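Local coordinates for uncharacterized protein (Bacteroides vulgatus, PDB 4Q88) that is not characterised by experiment but, as a member of glycoside hydrolase family 88, probably acts as a hydrolase on glycosidic substrates, at residues Q34-H45 with Y63-K74. Residues are numbered along the deposited sequence; the frame is centred on the assembly and turned at random.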
loop_
_atom_site.group_PDB
_atom_site.type_symbol
_atom_site.label_atom_id
_atom_site.label_comp_id
_atom_site.label_asym_id
_atom_site.label_seq_id
_atom_site.Cartn_x
_atom_site.Cartn_y
_atom_site.Cartn_z
ATOM N N GLN A 34 -17.277 4.497 -11.712
ATOM C CA GLN A 34 -17.054 5.829 -12.262
ATOM C C GLN A 34 -16.878 6.863 -11.152
ATOM O O GLN A 34 -17.728 7.715 -10.902
ATOM C CB GLN A 34 -18.210 6.227 -13.211
ATOM C CG GLN A 34 -18.291 5.379 -14.453
ATOM C CD GLN A 34 -19.026 4.060 -14.257
ATOM O OE1 GLN A 34 -19.719 3.876 -13.302
ATOM N NE2 GLN A 34 -18.840 3.140 -15.165
ATOM N N VAL A 35 -15.703 6.801 -10.532
ATOM C CA VAL A 35 -15.239 7.739 -9.547
ATOM C C VAL A 35 -13.765 8.094 -9.860
ATOM O O VAL A 35 -13.058 7.429 -10.655
ATOM C CB VAL A 35 -15.371 7.179 -8.125
ATOM C CG1 VAL A 35 -16.846 7.144 -7.696
ATOM C CG2 VAL A 35 -14.681 5.813 -8.012
ATOM N N ARG A 36 -13.307 9.168 -9.246
ATOM C CA ARG A 36 -12.031 9.751 -9.602
ATOM C C ARG A 36 -10.830 8.788 -9.324
ATOM O O ARG A 36 -10.951 7.861 -8.522
ATOM C CB ARG A 36 -11.822 11.057 -8.836
ATOM C CG ARG A 36 -11.751 10.950 -7.345
ATOM C CD ARG A 36 -11.441 12.302 -6.701
ATOM N NE ARG A 36 -11.430 12.177 -5.279
ATOM C CZ ARG A 36 -11.114 13.147 -4.413
ATOM N NH1 ARG A 36 -10.723 14.333 -4.810
ATOM N NH2 ARG A 36 -11.172 12.898 -3.126
ATOM N N SER A 37 -9.703 9.056 -9.978
ATOM C CA SER A 37 -8.550 8.166 -9.935
ATOM C C SER A 37 -7.608 8.513 -8.766
ATOM O O SER A 37 -6.482 8.114 -8.793
ATOM C CB SER A 37 -7.777 8.188 -11.258
ATOM O OG SER A 37 -7.439 9.516 -11.650
ATOM N N PHE A 38 -8.079 9.253 -7.767
ATOM C CA PHE A 38 -7.288 9.655 -6.613
ATOM C C PHE A 38 -6.931 8.487 -5.729
ATOM O O PHE A 38 -7.509 7.417 -5.879
ATOM C CB PHE A 38 -8.119 10.647 -5.817
ATOM C CG PHE A 38 -7.347 11.493 -4.813
ATOM C CD1 PHE A 38 -6.157 12.121 -5.137
ATOM C CD2 PHE A 38 -7.930 11.795 -3.610
ATOM C CE1 PHE A 38 -5.519 12.983 -4.248
ATOM C CE2 PHE A 38 -7.299 12.630 -2.700
ATOM C CZ PHE A 38 -6.097 13.244 -3.028
ATOM N N TRP A 39 -5.983 8.675 -4.804
ATOM C CA TRP A 39 -5.322 7.529 -4.131
ATOM C C TRP A 39 -6.258 6.507 -3.452
ATOM O O TRP A 39 -5.987 5.325 -3.464
ATOM C CB TRP A 39 -4.288 8.025 -3.098
ATOM C CG TRP A 39 -4.956 8.560 -1.871
ATOM C CD1 TRP A 39 -5.426 9.823 -1.674
ATOM C CD2 TRP A 39 -5.263 7.831 -0.689
ATOM N NE1 TRP A 39 -6.026 9.931 -0.430
ATOM C CE2 TRP A 39 -5.920 8.718 0.198
ATOM C CE3 TRP A 39 -4.996 6.534 -0.264
ATOM C CZ2 TRP A 39 -6.362 8.307 1.457
ATOM C CZ3 TRP A 39 -5.451 6.130 0.972
ATOM C CH2 TRP A 39 -6.085 7.021 1.831
ATOM N N ASP A 40 -7.310 6.983 -2.801
ATOM C CA ASP A 40 -8.134 6.080 -2.010
ATOM C C ASP A 40 -8.864 5.073 -2.898
ATOM O O ASP A 40 -8.838 3.856 -2.619
ATOM C CB ASP A 40 -9.059 6.857 -1.054
ATOM C CG ASP A 40 -9.988 7.841 -1.758
ATOM O OD1 ASP A 40 -9.750 8.337 -2.896
ATOM O OD2 ASP A 40 -11.012 8.112 -1.120
ATOM N N ASN A 41 -9.464 5.547 -3.998
ATOM C CA ASN A 41 -9.997 4.627 -4.993
ATOM C C ASN A 41 -8.916 3.800 -5.657
ATOM O O ASN A 41 -9.078 2.596 -5.882
ATOM C CB ASN A 41 -10.779 5.398 -6.054
ATOM C CG ASN A 41 -12.003 6.075 -5.483
ATOM O OD1 ASN A 41 -12.698 5.508 -4.643
ATOM N ND2 ASN A 41 -12.338 7.245 -6.007
ATOM N N ALA A 42 -7.785 4.438 -5.963
ATOM C CA ALA A 42 -6.734 3.752 -6.652
ATOM C C ALA A 42 -6.136 2.614 -5.814
ATOM O O ALA A 42 -5.753 1.597 -6.364
ATOM C CB ALA A 42 -5.612 4.719 -7.053
ATOM N N VAL A 43 -6.054 2.796 -4.495
ATOM C CA VAL A 43 -5.561 1.692 -3.615
ATOM C C VAL A 43 -6.579 0.520 -3.643
ATOM O O VAL A 43 -6.187 -0.615 -3.710
ATOM C CB VAL A 43 -5.274 2.167 -2.184
ATOM C CG1 VAL A 43 -5.011 0.976 -1.232
ATOM C CG2 VAL A 43 -4.064 3.079 -2.229
ATOM N N TYR A 44 -7.869 0.832 -3.630
ATOM C CA TYR A 44 -8.897 -0.201 -3.746
ATOM C C TYR A 44 -8.587 -0.996 -5.052
ATOM O O TYR A 44 -8.531 -2.237 -5.043
ATOM C CB TYR A 44 -10.330 0.320 -3.744
ATOM C CG TYR A 44 -11.203 -0.803 -4.297
ATOM C CD1 TYR A 44 -11.520 -1.910 -3.523
ATOM C CD2 TYR A 44 -11.544 -0.811 -5.647
ATOM C CE1 TYR A 44 -12.229 -3.003 -4.077
ATOM C CE2 TYR A 44 -12.255 -1.878 -6.206
ATOM C CZ TYR A 44 -12.592 -2.959 -5.418
ATOM O OH TYR A 44 -13.210 -4.038 -5.983
ATOM N N HIS A 45 -8.341 -0.276 -6.165
ATOM C CA HIS A 45 -8.034 -0.973 -7.435
ATOM C C HIS A 45 -6.801 -1.829 -7.363
ATOM O O HIS A 45 -6.775 -2.856 -8.009
ATOM C CB HIS A 45 -8.054 -0.045 -8.643
ATOM C CG HIS A 45 -9.439 0.375 -8.982
ATOM N ND1 HIS A 45 -10.289 -0.441 -9.696
ATOM C CD2 HIS A 45 -10.186 1.419 -8.554
ATOM C CE1 HIS A 45 -11.469 0.140 -9.786
ATOM N NE2 HIS A 45 -11.440 1.253 -9.071
ATOM N N TYR A 63 -14.552 -4.134 -13.761
ATOM C CA TYR A 63 -14.748 -3.014 -12.811
ATOM C C TYR A 63 -13.555 -2.036 -12.851
ATOM O O TYR A 63 -13.747 -0.792 -12.858
ATOM C CB TYR A 63 -15.018 -3.544 -11.405
ATOM C CG TYR A 63 -15.472 -2.535 -10.389
ATOM C CD1 TYR A 63 -14.548 -1.873 -9.598
ATOM C CD2 TYR A 63 -16.826 -2.291 -10.152
ATOM C CE1 TYR A 63 -14.941 -0.954 -8.644
ATOM C CE2 TYR A 63 -17.235 -1.343 -9.196
ATOM C CZ TYR A 63 -16.267 -0.680 -8.440
ATOM O OH TYR A 63 -16.605 0.222 -7.457
ATOM N N SER A 64 -12.344 -2.576 -12.851
ATOM C CA SER A 64 -11.132 -1.748 -12.975
ATOM C C SER A 64 -11.022 -1.085 -14.356
ATOM O O SER A 64 -10.607 0.070 -14.473
ATOM C CB SER A 64 -9.857 -2.523 -12.599
ATOM O OG SER A 64 -9.812 -2.712 -11.194
ATOM N N ILE A 65 -11.378 -1.793 -15.417
ATOM C CA ILE A 65 -11.310 -1.219 -16.757
ATOM C C ILE A 65 -12.294 -0.058 -16.844
ATOM O O ILE A 65 -11.970 0.992 -17.376
ATOM C CB ILE A 65 -11.639 -2.267 -17.848
ATOM C CG1 ILE A 65 -10.532 -3.317 -17.927
ATOM C CG2 ILE A 65 -11.895 -1.603 -19.209
ATOM C CD1 ILE A 65 -10.898 -4.571 -18.695
ATOM N N ASP A 66 -13.480 -0.231 -16.284
ATOM C CA ASP A 66 -14.519 0.814 -16.356
ATOM C C ASP A 66 -14.054 2.036 -15.582
ATOM O O ASP A 66 -14.315 3.177 -15.968
ATOM C CB ASP A 66 -15.858 0.299 -15.797
ATOM C CG ASP A 66 -16.563 -0.672 -16.718
ATOM O OD1 ASP A 66 -16.078 -0.923 -17.849
ATOM O OD2 ASP A 66 -17.561 -1.285 -16.243
ATOM N N TRP A 67 -13.369 1.815 -14.461
ATOM C CA TRP A 67 -12.790 2.960 -13.725
ATOM C C TRP A 67 -11.678 3.652 -14.484
ATOM O O TRP A 67 -11.655 4.886 -14.535
ATOM C CB TRP A 67 -12.269 2.487 -12.370
ATOM C CG TRP A 67 -11.456 3.444 -11.545
ATOM C CD1 TRP A 67 -11.921 4.475 -10.784
ATOM C CD2 TRP A 67 -10.063 3.337 -11.276
ATOM N NE1 TRP A 67 -10.893 5.042 -10.057
ATOM C CE2 TRP A 67 -9.728 4.369 -10.354
ATOM C CE3 TRP A 67 -9.051 2.491 -11.739
ATOM C CZ2 TRP A 67 -8.422 4.543 -9.872
ATOM C CZ3 TRP A 67 -7.761 2.669 -11.261
ATOM C CH2 TRP A 67 -7.459 3.704 -10.346
ATOM N N ALA A 68 -10.780 2.880 -15.111
ATOM C CA ALA A 68 -9.715 3.478 -15.876
ATOM C C ALA A 68 -10.255 4.265 -17.089
ATOM O O ALA A 68 -9.782 5.351 -17.386
ATOM C CB ALA A 68 -8.733 2.446 -16.333
ATOM N N ASP A 69 -11.205 3.665 -17.787
ATOM C CA ASP A 69 -11.880 4.320 -18.945
ATOM C C ASP A 69 -12.513 5.670 -18.516
ATOM O O ASP A 69 -12.287 6.688 -19.155
ATOM C CB ASP A 69 -12.963 3.366 -19.510
ATOM C CG ASP A 69 -12.424 2.351 -20.478
ATOM O OD1 ASP A 69 -11.326 2.565 -21.062
ATOM O OD2 ASP A 69 -13.119 1.309 -20.688
ATOM N N TYR A 70 -13.273 5.667 -17.423
ATOM C CA TYR A 70 -13.910 6.853 -16.873
ATOM C C TYR A 70 -12.887 7.971 -16.584
ATOM O O TYR A 70 -13.141 9.163 -16.804
ATOM C CB TYR A 70 -14.684 6.517 -15.584
ATOM C CG TYR A 70 -15.252 7.743 -14.904
ATOM C CD1 TYR A 70 -16.263 8.482 -15.506
ATOM C CD2 TYR A 70 -14.767 8.181 -13.686
ATOM C CE1 TYR A 70 -16.778 9.614 -14.883
ATOM C CE2 TYR A 70 -15.270 9.306 -13.059
ATOM C CZ TYR A 70 -16.277 10.013 -13.668
ATOM O OH TYR A 70 -16.758 11.121 -13.024
ATOM N N ASN A 71 -11.720 7.592 -16.067
ATOM C CA ASN A 71 -10.638 8.558 -15.790
ATOM C C ASN A 71 -9.702 8.828 -16.966
ATOM O O ASN A 71 -8.681 9.530 -16.843
ATOM C CB ASN A 71 -9.886 8.109 -14.510
ATOM C CG ASN A 71 -10.746 8.228 -13.283
ATOM O OD1 ASN A 71 -11.047 9.332 -12.842
ATOM N ND2 ASN A 71 -11.186 7.088 -12.732
ATOM N N GLN A 72 -10.065 8.288 -18.127
ATOM C CA GLN A 72 -9.300 8.470 -19.354
ATOM C C GLN A 72 -7.861 8.034 -19.215
ATOM O O GLN A 72 -6.963 8.589 -19.854
ATOM C CB GLN A 72 -9.363 9.921 -19.834
ATOM C CG GLN A 72 -10.768 10.461 -19.942
ATOM C CD GLN A 72 -10.759 11.858 -20.531
ATOM O OE1 GLN A 72 -10.199 12.795 -19.958
ATOM N NE2 GLN A 72 -11.329 11.986 -21.698
ATOM N N TRP A 73 -7.633 7.032 -18.363
ATOM C CA TRP A 73 -6.295 6.529 -18.138
ATOM C C TRP A 73 -5.320 7.614 -17.701
ATOM O O TRP A 73 -4.137 7.604 -18.063
ATOM C CB TRP A 73 -5.796 5.765 -19.383
ATOM C CG TRP A 73 -6.748 4.721 -19.779
ATOM C CD1 TRP A 73 -7.883 4.890 -20.564
ATOM C CD2 TRP A 73 -6.718 3.330 -19.412
ATOM N NE1 TRP A 73 -8.582 3.703 -20.636
ATOM C CE2 TRP A 73 -7.864 2.717 -19.996
ATOM C CE3 TRP A 73 -5.813 2.526 -18.666
ATOM C CZ2 TRP A 73 -8.142 1.345 -19.857
ATOM C CZ3 TRP A 73 -6.094 1.161 -18.531
ATOM C CH2 TRP A 73 -7.232 0.578 -19.131
ATOM N N LYS A 74 -5.827 8.528 -16.872
ATOM C CA LYS A 74 -5.013 9.594 -16.316
ATOM C C LYS A 74 -5.201 9.668 -14.813
ATOM O O LYS A 74 -6.172 9.156 -14.246
ATOM C CB LYS A 74 -5.454 10.954 -16.897
ATOM C CG LYS A 74 -5.236 11.077 -18.379
ATOM C CD LYS A 74 -5.885 12.384 -18.840
ATOM C CE LYS A 74 -5.844 12.468 -20.343
ATOM N NZ LYS A 74 -6.193 13.821 -20.815
HETATM O O HOH W 1 -16.508 3.611 -17.299
HETATM O O HOH W 2 -19.670 0.446 -15.466
HETATM O O HOH W 3 -9.852 11.395 -11.717
#
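Trp67 of helix 58-70 lies flat against the imidazole of His45 from helix 39-55. The two rings form an offset stack, centroids 3.8 Å apart and planes at 10°. Trp67 can be followed outward. CG is anti to the backbone N (chi1 171°), which carries the indole across to 34-45. CB touches CE1 and NE2 of His45. CG and CD2 both face His45 NE2 at 3.3 Å, and CE3 meets His45 CG. CD1 rests near Val35 O. The far rim of the six-membered ring, CZ2 and CH2, packs on Ala42, and CZ2 also touches Ser37 CA. At the edge, Trp67 NE1 donates to Arg36 O at 3.2 Å. The bond is nearly straight at the proton, but the donor stands above the carbonyl plane. Asn41 ND2 reaches Arg36 O from the opposite face.

Ser64 OG sits at the imidazole edge, 2.8 Å from His45 ND1 and hydrogen-bonded to it. That bond limits rotation of the imidazole, and Asn48 ND2, hydrogen-bonded to Ser64 OG, helps to place the hydroxyl.

Past the helix end, Asn71 ND2 donates to Val35 O at 2.8 Å and also to Trp67 O. A water joins Asn71 OD1 to Ser37 N. Ser37 OG donates to Lys74 O at 2.9 Å, on a lone pair. At the outer end Gln34 CB sits over the Tyr70 ring, 3.8 Å from its centroid, a CH-pi contact.

Helix segments 39-45 and 63-70 run roughly antiparallel, at 150°. Their helices form a helical hairpin, consistent with the family's six-hairpin (alpha/alpha) fold. The carbonyls of Val35, Arg36 and Lys74 are met by side-chain donors, which ties the loop before helix 39-55 to the end of helix 58-70.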